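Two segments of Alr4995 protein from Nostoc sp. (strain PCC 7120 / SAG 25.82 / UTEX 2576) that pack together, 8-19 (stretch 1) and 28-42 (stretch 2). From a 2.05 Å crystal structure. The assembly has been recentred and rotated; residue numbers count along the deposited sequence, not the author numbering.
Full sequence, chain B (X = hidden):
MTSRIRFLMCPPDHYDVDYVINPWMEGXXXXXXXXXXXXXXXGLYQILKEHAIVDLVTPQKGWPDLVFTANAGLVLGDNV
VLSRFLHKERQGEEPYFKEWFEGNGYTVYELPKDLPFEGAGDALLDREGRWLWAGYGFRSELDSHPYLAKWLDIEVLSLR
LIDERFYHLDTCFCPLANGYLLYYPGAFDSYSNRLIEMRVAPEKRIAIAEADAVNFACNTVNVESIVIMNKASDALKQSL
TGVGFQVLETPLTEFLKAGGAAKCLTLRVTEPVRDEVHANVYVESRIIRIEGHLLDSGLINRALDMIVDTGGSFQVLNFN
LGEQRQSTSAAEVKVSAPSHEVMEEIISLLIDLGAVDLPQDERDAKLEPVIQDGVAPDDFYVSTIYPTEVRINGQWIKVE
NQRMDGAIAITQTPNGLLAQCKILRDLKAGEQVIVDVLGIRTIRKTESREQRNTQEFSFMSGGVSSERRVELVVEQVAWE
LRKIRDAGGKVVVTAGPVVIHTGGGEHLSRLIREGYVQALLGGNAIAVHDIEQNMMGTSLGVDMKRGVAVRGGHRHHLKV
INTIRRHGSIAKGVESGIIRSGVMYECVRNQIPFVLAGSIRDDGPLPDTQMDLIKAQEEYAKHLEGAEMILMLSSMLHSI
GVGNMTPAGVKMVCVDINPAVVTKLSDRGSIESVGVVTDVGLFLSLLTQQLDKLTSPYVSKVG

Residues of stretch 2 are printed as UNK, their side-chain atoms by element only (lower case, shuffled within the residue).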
# COMPACT_ATOMS: atom_id res chain seq x y z
N LEU B 8 -3.87 54.36 -24.75
CA LEU B 8 -2.44 54.64 -24.68
C LEU B 8 -1.66 53.39 -25.06
O LEU B 8 -1.94 52.31 -24.54
CB LEU B 8 -2.06 55.07 -23.29
CG LEU B 8 -0.59 55.33 -23.05
CD1 LEU B 8 -0.17 56.51 -23.91
CD2 LEU B 8 -0.40 55.60 -21.59
N MSE B 9 -0.69 53.53 -25.97
CA MSE B 9 0.20 52.41 -26.32
C MSE B 9 1.65 52.85 -26.30
O MSE B 9 1.96 54.00 -26.01
CB MSE B 9 -0.15 51.83 -27.69
CG MSE B 9 -1.54 51.25 -27.75
SE MSE B 9 -1.99 50.34 -29.44
CE MSE B 9 -0.68 48.87 -29.38
N CYS B 10 2.55 51.93 -26.59
CA CYS B 10 3.95 52.26 -26.64
C CYS B 10 4.64 51.32 -27.60
O CYS B 10 4.61 50.09 -27.41
CB CYS B 10 4.58 52.19 -25.25
SG CYS B 10 6.33 52.59 -25.20
N PRO B 11 5.24 51.88 -28.67
CA PRO B 11 5.86 51.10 -29.74
C PRO B 11 7.05 50.27 -29.24
O PRO B 11 7.74 50.66 -28.29
CB PRO B 11 6.30 52.18 -30.74
CG PRO B 11 6.45 53.42 -29.93
CD PRO B 11 5.36 53.33 -28.90
N PRO B 12 7.28 49.11 -29.89
CA PRO B 12 8.29 48.14 -29.47
C PRO B 12 9.72 48.48 -29.86
O PRO B 12 10.48 47.56 -30.15
CB PRO B 12 7.85 46.86 -30.20
CG PRO B 12 7.13 47.35 -31.39
CD PRO B 12 6.43 48.60 -30.98
N ASP B 13 10.09 49.76 -29.86
CA ASP B 13 11.41 50.21 -30.34
C ASP B 13 12.57 49.55 -29.57
O ASP B 13 13.64 49.32 -30.14
CB ASP B 13 11.53 51.74 -30.24
CG ASP B 13 10.72 52.47 -31.32
OD1 ASP B 13 9.86 51.84 -31.98
OD2 ASP B 13 10.94 53.69 -31.50
N HIS B 14 12.35 49.24 -28.30
CA HIS B 14 13.39 48.60 -27.48
C HIS B 14 12.83 47.41 -26.71
O HIS B 14 13.22 47.13 -25.58
CB HIS B 14 14.01 49.61 -26.52
CG HIS B 14 14.44 50.88 -27.19
ND1 HIS B 14 14.01 52.12 -26.79
CD2 HIS B 14 15.26 51.08 -28.25
CE1 HIS B 14 14.55 53.04 -27.57
NE2 HIS B 14 15.31 52.44 -28.47
N TYR B 15 11.90 46.70 -27.33
CA TYR B 15 11.31 45.53 -26.71
C TYR B 15 12.25 44.36 -26.87
O TYR B 15 12.94 44.21 -27.89
CB TYR B 15 9.94 45.22 -27.31
CG TYR B 15 9.33 43.91 -26.85
CD1 TYR B 15 8.81 43.78 -25.57
CD2 TYR B 15 9.26 42.82 -27.71
CE1 TYR B 15 8.24 42.58 -25.15
CE2 TYR B 15 8.69 41.62 -27.30
CZ TYR B 15 8.18 41.50 -26.02
OH TYR B 15 7.62 40.31 -25.62
N ASP B 16 12.28 43.53 -25.83
CA ASP B 16 13.15 42.37 -25.76
C ASP B 16 12.67 41.56 -24.56
O ASP B 16 11.84 42.03 -23.78
CB ASP B 16 14.61 42.80 -25.60
CG ASP B 16 15.61 41.66 -25.82
OD1 ASP B 16 15.35 40.78 -26.67
OD2 ASP B 16 16.66 41.67 -25.14
N VAL B 17 13.17 40.34 -24.40
CA VAL B 17 13.04 39.66 -23.13
C VAL B 17 14.42 39.70 -22.46
O VAL B 17 15.28 38.87 -22.74
CB VAL B 17 12.50 38.22 -23.30
CG1 VAL B 17 12.35 37.55 -21.95
CG2 VAL B 17 11.16 38.24 -24.02
N ASP B 18 14.62 40.71 -21.62
CA ASP B 18 15.90 40.95 -20.94
C ASP B 18 16.15 40.06 -19.73
O ASP B 18 17.30 39.76 -19.39
CB ASP B 18 15.99 42.41 -20.48
CG ASP B 18 16.17 43.39 -21.62
OD1 ASP B 18 16.69 42.99 -22.68
OD2 ASP B 18 15.81 44.58 -21.44
N TYR B 19 15.06 39.68 -19.06
CA TYR B 19 15.11 39.06 -17.74
C TYR B 19 13.92 38.13 -17.61
O TYR B 19 13.20 37.89 -18.58
CB TYR B 19 15.07 40.12 -16.64
CG TYR B 19 14.15 41.28 -16.96
CD1 TYR B 19 12.76 41.14 -16.90
CD2 TYR B 19 14.65 42.52 -17.35
CE1 TYR B 19 11.92 42.19 -17.21
CE2 TYR B 19 13.82 43.57 -17.66
CZ TYR B 19 12.45 43.41 -17.58
OH TYR B 19 11.63 44.46 -17.89
N UNK B 28 13.10 32.42 -22.57
CA UNK B 28 12.87 33.27 -23.73
C UNK B 28 13.83 34.45 -23.79
O UNK B 28 13.72 35.29 -24.67
o UNK B 28 10.68 32.23 -25.37
c UNK B 28 10.45 32.82 -24.32
c UNK B 28 11.43 33.80 -23.72
n UNK B 28 9.32 32.64 -23.64
N UNK B 29 14.77 34.51 -22.84
CA UNK B 29 15.72 35.62 -22.78
C UNK B 29 16.50 35.79 -24.09
O UNK B 29 17.07 34.83 -24.61
c UNK B 29 17.75 36.57 -21.63
c UNK B 29 16.71 35.45 -21.62
c UNK B 29 16.90 35.50 -19.07
c UNK B 29 15.97 35.43 -20.28
N UNK B 30 16.49 37.01 -24.63
CA UNK B 30 17.21 37.36 -25.87
C UNK B 30 16.81 36.49 -27.06
O UNK B 30 17.60 36.29 -27.98
c UNK B 30 18.72 37.27 -25.65
c UNK B 30 19.35 40.13 -23.52
n UNK B 30 20.30 39.33 -23.06
c UNK B 30 19.24 38.24 -24.64
n UNK B 30 18.70 39.50 -24.47
c UNK B 30 20.25 38.15 -23.75
N UNK B 31 15.57 36.00 -27.05
CA UNK B 31 15.04 35.18 -28.13
C UNK B 31 13.87 35.89 -28.82
O UNK B 31 12.94 35.25 -29.32
c UNK B 31 15.62 32.69 -27.77
c UNK B 31 15.16 31.40 -27.11
n UNK B 31 13.74 29.38 -27.59
c UNK B 31 14.59 33.81 -27.60
c UNK B 31 14.68 30.40 -28.16
N UNK B 32 13.92 37.21 -28.84
CA UNK B 32 12.84 38.02 -29.38
C UNK B 32 13.16 38.63 -30.74
O UNK B 32 14.10 39.42 -30.87
o UNK B 32 11.43 39.94 -28.91
c UNK B 32 12.48 39.14 -28.39
N UNK B 33 12.37 38.26 -31.75
CA UNK B 33 12.49 38.87 -33.08
C UNK B 33 11.87 40.26 -33.06
O UNK B 33 10.64 40.40 -33.14
c UNK B 33 11.80 38.00 -34.14
o UNK B 33 11.68 38.71 -35.36
N UNK B 34 12.71 41.28 -32.94
CA UNK B 34 12.21 42.64 -32.83
C UNK B 34 11.39 43.04 -34.06
O UNK B 34 10.44 43.82 -33.96
c UNK B 34 15.43 46.53 -30.06
c UNK B 34 12.87 45.03 -32.31
c UNK B 34 14.00 45.97 -31.98
n UNK B 34 15.93 47.56 -30.73
n UNK B 34 15.85 46.27 -28.82
n UNK B 34 14.51 45.75 -30.63
c UNK B 34 13.36 43.63 -32.62
N UNK B 35 11.73 42.49 -35.23
CA UNK B 35 11.03 42.87 -36.45
C UNK B 35 9.67 42.17 -36.59
O UNK B 35 8.77 42.68 -37.26
c UNK B 35 13.17 43.48 -37.66
o UNK B 35 13.02 44.72 -37.60
o UNK B 35 14.30 42.95 -37.72
c UNK B 35 11.93 42.60 -37.66
N UNK B 36 9.50 41.02 -35.95
CA UNK B 36 8.19 40.39 -35.91
C UNK B 36 7.32 41.04 -34.82
O UNK B 36 6.09 41.12 -34.95
c UNK B 36 7.13 36.63 -35.60
n UNK B 36 9.59 35.53 -34.73
c UNK B 36 8.31 38.88 -35.66
n UNK B 36 8.08 35.89 -36.43
c UNK B 36 9.23 35.38 -36.00
c UNK B 36 7.04 38.11 -35.99
n UNK B 36 10.02 34.72 -36.84
N UNK B 37 7.98 41.52 -33.77
CA UNK B 37 7.31 42.25 -32.70
C UNK B 37 6.75 43.58 -33.22
O UNK B 37 5.60 43.93 -32.95
c UNK B 37 8.26 42.49 -31.53
N UNK B 38 7.59 44.30 -33.97
CA UNK B 38 7.17 45.53 -34.63
C UNK B 38 5.99 45.26 -35.55
O UNK B 38 5.00 45.99 -35.54
c UNK B 38 9.43 46.62 -34.53
c UNK B 38 7.81 47.30 -36.30
c UNK B 38 8.32 46.15 -35.45
N UNK B 39 6.10 44.19 -36.32
CA UNK B 39 5.07 43.85 -37.29
C UNK B 39 3.74 43.51 -36.62
O UNK B 39 2.69 43.94 -37.09
c UNK B 39 5.21 41.46 -40.33
o UNK B 39 4.78 41.64 -41.49
o UNK B 39 6.18 40.70 -40.06
c UNK B 39 4.55 42.21 -39.19
c UNK B 39 5.54 42.68 -38.15
N UNK B 40 3.79 42.73 -35.55
CA UNK B 40 2.58 42.33 -34.83
C UNK B 40 1.98 43.51 -34.07
O UNK B 40 0.75 43.69 -34.07
c UNK B 40 3.18 39.84 -34.53
c UNK B 40 3.59 38.78 -33.51
o UNK B 40 3.90 39.10 -32.36
c UNK B 40 2.87 41.17 -33.87
n UNK B 40 3.59 37.52 -33.92
N UNK B 41 2.84 44.29 -33.43
CA UNK B 41 2.42 45.50 -32.73
C UNK B 41 1.68 46.44 -33.67
O UNK B 41 0.59 46.92 -33.34
c UNK B 41 2.99 48.73 -31.59
c UNK B 41 2.40 51.45 -31.63
c UNK B 41 2.75 50.78 -32.81
c UNK B 41 3.62 46.23 -32.11
c UNK B 41 2.34 50.80 -30.42
n UNK B 41 2.65 48.54 -29.38
c UNK B 41 3.22 47.36 -31.21
c UNK B 41 3.04 49.42 -32.80
c UNK B 41 3.00 47.30 -29.86
c UNK B 41 2.64 49.43 -30.42
N UNK B 42 2.27 46.69 -34.84
CA UNK B 42 1.66 47.57 -35.84
C UNK B 42 0.28 47.07 -36.22
O UNK B 42 -0.65 47.85 -36.39
c UNK B 42 3.46 50.04 -36.80
n UNK B 42 4.33 50.81 -36.14
c UNK B 42 3.79 48.55 -36.86
c UNK B 42 2.56 47.69 -37.08
o UNK B 42 2.44 50.48 -37.34
O HOH W 1 1.63 49.08 -26.43

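Position 28 has four side-chain atoms, two carbons with an oxygen and a nitrogen on the second: Asn28. Its backbone O lies 3.5 Å from CB of Val17 and accepts from N of position 31 (3.1 Å), closing a type II turn. Position 29 has four carbons forked at the first, one arm two carbons long, which is Ile29; its CA makes a CA-H...O contact with Val17 O at 3.3 Å.

Position 30 carries one carbon and a five-membered ring of three carbons and two nitrogens, so it is His30. Its backbone N donates to Val17 O (2.9 Å), and its ring ND1 donates to Asp16 OD2 (3.1 Å), the acid meeting the ring at its edge. Position 31, four carbons in a row ending in nitrogen, is Lys31, whose chain leads away from stretch 1.

Positions 32 and 33 each have one carbon and one oxygen. Ser32 points toward stretch 1, its OG 3.6 Å from Tyr15 CE2 and without a polar partner in the model. Ser33 points away and caps the helix, OG accepting from the backbone N of position 36 at 3.2 Å.

Position 34 has three carbons, a nitrogen, then a carbon with two more nitrogens: Arg34. Its guanidinium has Asp13 O and His14 CA over one face and Tyr15 O at the edge; NH2 is 2.9 Å from Asp13 O, at a poor angle and not hydrogen-bonded.

Position 35, two carbons and two oxygens, is Asp35; position 36, three carbons, a nitrogen, then a carbon with two more nitrogens, is Arg36. Neither touches stretch 1. Position 37 is a single carbon, Ala37, its CB 4.0 Å from Tyr15 CD2. Position 38, one carbon bearing two, is Val38, with CG2 4.0 Å from Pro12 CG.

Position 39, three carbons and two oxygens, is Glu39; position 40, three carbons, an oxygen and a nitrogen, is Gln40. Position 41 has fused rings of eight carbons and one nitrogen: Trp41. Pro12 CD stands 3.6 Å from its five-membered ring centroid and Pro11 CA 3.8 Å from its six-membered one, both over the face; Met9 CE is 3.5 Å from CE2. Position 42, three carbons with an oxygen and a nitrogen on the third, is Gln42.

On the helix, 34, 37, 38 and 41 touch stretch 1, with 37 and 41 pointing toward it; the indole packs on consecutive prolines while Trp41 NE1 donates to water 1 O (3.2 Å), which also accepts from Cys10 N (3.0 Å). At the turn, backbone and imidazole bonds fasten Val17 and Asp16.

Stretch 2 28-42: NIHKSSRDRAVEQWQ
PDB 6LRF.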